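DUF3501 family protein (Burkholderia pseudomallei K96243, PDB 3FJV) is of unknown function but belongs to an E-set clan family, combining helices with an antiparallel sheet in a two-chain assembly. Local coordinates at residues Leu4-Leu9 against Ile70-Leu74. Sequence-based numbering, arbitrary orientation.
Sequences LTRDSL and IQAEL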
loop_
_atom_site.group_PDB
_atom_site.type_symbol
_atom_site.label_atom_id
_atom_site.label_comp_id
_atom_site.label_asym_id
_atom_site.label_seq_id
_atom_site.Cartn_x
_atom_site.Cartn_y
_atom_site.Cartn_z
ATOM N N LEU A 4 18.592 -14.242 10.008
ATOM C CA LEU A 4 19.582 -13.211 9.733
ATOM C C LEU A 4 19.680 -12.378 10.977
ATOM O O LEU A 4 18.669 -12.174 11.656
ATOM C CB LEU A 4 19.146 -12.310 8.575
ATOM C CG LEU A 4 19.143 -12.821 7.143
ATOM C CD1 LEU A 4 18.587 -11.733 6.247
ATOM C CD2 LEU A 4 20.554 -13.278 6.703
ATOM N N THR A 5 20.874 -11.875 11.242
ATOM C CA THR A 5 21.173 -11.024 12.382
ATOM C C THR A 5 21.876 -9.773 11.871
ATOM O O THR A 5 22.244 -9.714 10.683
ATOM C CB THR A 5 22.133 -11.771 13.338
ATOM O OG1 THR A 5 23.456 -11.700 12.808
ATOM C CG2 THR A 5 21.723 -13.249 13.465
ATOM N N ARG A 6 22.111 -8.787 12.732
ATOM C CA ARG A 6 22.826 -7.572 12.301
ATOM C C ARG A 6 24.196 -7.907 11.696
ATOM O O ARG A 6 24.663 -7.229 10.793
ATOM C CB ARG A 6 22.965 -6.548 13.450
ATOM C CG ARG A 6 21.653 -5.862 13.835
ATOM C CD ARG A 6 21.903 -4.623 14.687
ATOM N NE ARG A 6 22.606 -4.929 15.938
ATOM C CZ ARG A 6 22.034 -5.408 17.042
ATOM N NH1 ARG A 6 20.721 -5.662 17.096
ATOM N NH2 ARG A 6 22.788 -5.641 18.112
ATOM N N ASP A 7 24.835 -8.966 12.187
ATOM C CA ASP A 7 26.134 -9.417 11.640
ATOM C C ASP A 7 26.058 -10.113 10.287
ATOM O O ASP A 7 27.083 -10.348 9.644
ATOM C CB ASP A 7 26.785 -10.367 12.625
ATOM C CG ASP A 7 27.031 -9.717 13.949
ATOM O OD1 ASP A 7 27.246 -8.462 13.978
ATOM O OD2 ASP A 7 26.992 -10.465 14.950
ATOM N N SER A 8 24.859 -10.447 9.858
ATOM C CA SER A 8 24.671 -11.011 8.527
ATOM C C SER A 8 24.651 -9.942 7.431
ATOM O O SER A 8 24.664 -10.280 6.249
ATOM C CB SER A 8 23.342 -11.776 8.475
ATOM O OG SER A 8 23.196 -12.581 9.620
ATOM N N LEU A 9 24.576 -8.669 7.826
ATOM C CA LEU A 9 24.407 -7.564 6.905
ATOM C C LEU A 9 25.690 -6.788 6.679
ATOM O O LEU A 9 26.528 -6.663 7.552
ATOM C CB LEU A 9 23.378 -6.597 7.479
ATOM C CG LEU A 9 22.009 -7.147 7.835
ATOM C CD1 LEU A 9 21.119 -6.027 8.412
ATOM C CD2 LEU A 9 21.369 -7.788 6.590
ATOM N N ILE A 70 18.656 -0.613 12.347
ATOM C CA ILE A 70 18.973 -1.853 11.621
ATOM C C ILE A 70 18.093 -2.994 12.144
ATOM O O ILE A 70 17.469 -3.705 11.378
ATOM C CB ILE A 70 20.474 -2.238 11.717
ATOM C CG1 ILE A 70 21.333 -1.155 11.029
ATOM C CG2 ILE A 70 20.679 -3.622 11.105
ATOM C CD1 ILE A 70 22.779 -1.057 11.492
ATOM N N GLN A 71 18.024 -3.159 13.463
ATOM C CA GLN A 71 17.251 -4.269 14.037
ATOM C C GLN A 71 15.788 -4.188 13.650
ATOM O O GLN A 71 15.165 -5.219 13.382
ATOM C CB GLN A 71 17.364 -4.333 15.574
ATOM C CG GLN A 71 16.828 -5.654 16.190
ATOM C CD GLN A 71 17.507 -6.879 15.590
ATOM O OE1 GLN A 71 18.725 -6.956 15.594
ATOM N NE2 GLN A 71 16.714 -7.849 15.094
ATOM N N ALA A 72 15.255 -2.971 13.587
ATOM C CA ALA A 72 13.856 -2.755 13.247
ATOM C C ALA A 72 13.568 -3.209 11.801
ATOM O O ALA A 72 12.483 -3.704 11.525
ATOM C CB ALA A 72 13.465 -1.279 13.462
ATOM N N GLU A 73 14.526 -3.038 10.883
ATOM C CA GLU A 73 14.297 -3.555 9.535
ATOM C C GLU A 73 14.399 -5.066 9.490
ATOM O O GLU A 73 13.603 -5.709 8.824
ATOM C CB GLU A 73 15.254 -2.945 8.507
ATOM C CG GLU A 73 15.245 -1.424 8.405
ATOM C CD GLU A 73 13.850 -0.845 8.182
ATOM O OE1 GLU A 73 12.933 -1.552 7.669
ATOM O OE2 GLU A 73 13.674 0.337 8.532
ATOM N N LEU A 74 15.375 -5.661 10.189
ATOM C CA LEU A 74 15.435 -7.137 10.303
ATOM C C LEU A 74 14.097 -7.704 10.806
ATOM O O LEU A 74 13.542 -8.713 10.284
ATOM C CB LEU A 74 16.586 -7.527 11.253
ATOM C CG LEU A 74 18.009 -7.598 10.662
ATOM C CD1 LEU A 74 19.037 -7.588 11.784
ATOM C CD2 LEU A 74 18.232 -8.843 9.762
HETATM O O HOH W 1 17.431 -10.477 13.834
HETATM O O HOH W 2 20.639 -8.982 15.145
#
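Packing of the N-terminal loop, just before helix 12-30, against helix 67-77 brings Leu4, Arg6 and Leu9 onto the helix face formed by Ile70, Gln71 and Leu74. Leu74 fits into the bend of the loop. Its CD1 approaches the main chain, 3.4 Å from Arg6 N, while its other branch, CD2, lies 3.8 Å from Leu4 CB. Leu9 comes from further along the loop: its CD1 meets Leu74 end-on near CG, while the side chain as a whole runs antiparallel alongside Ile70, with Leu9 CD1 3.6 Å from Ile70 CG2. Ile70 CG2 is also touched by Arg6 CG, at 3.7 Å, where the aliphatic part of the arginine crosses the isoleucine at about a right angle.

Beyond this apolar patch the edge of the contact is polar. The Arg6 chain bends at chi3, and NH1 gives Gln71 OE1 a weak, poorly aligned hydrogen bond of 2.8 Å (121° at the hydrogen). The guanidinium and amide planes stand 83° apart. Two waters use both ends of the same amide: one accepts from Arg6 N and donates to Gln71 OE1, and the other donates to Leu4 O and accepts from Gln71 NE2. OE1 thus receives two hydrogens, whereas NE2 also bonds Asp75, one turn further along, which helps fix the rotation of the amide.

The loop is shaped from within. Ser8 OG accepts a nearly straight bond from Thr5 N (2.9 Å, 172°), and Ser8 N returns to Thr5 O across the 3-10 turn. Helix 48-62 borders the same site, with Leu4 touching Glu48 and Leu9 touching Ile55. Apolar side chains and two bridging waters thus dock the 3-10 turn at 6-8 on one face of helix 67-77, a surface packing of loop on helix with no known functional role.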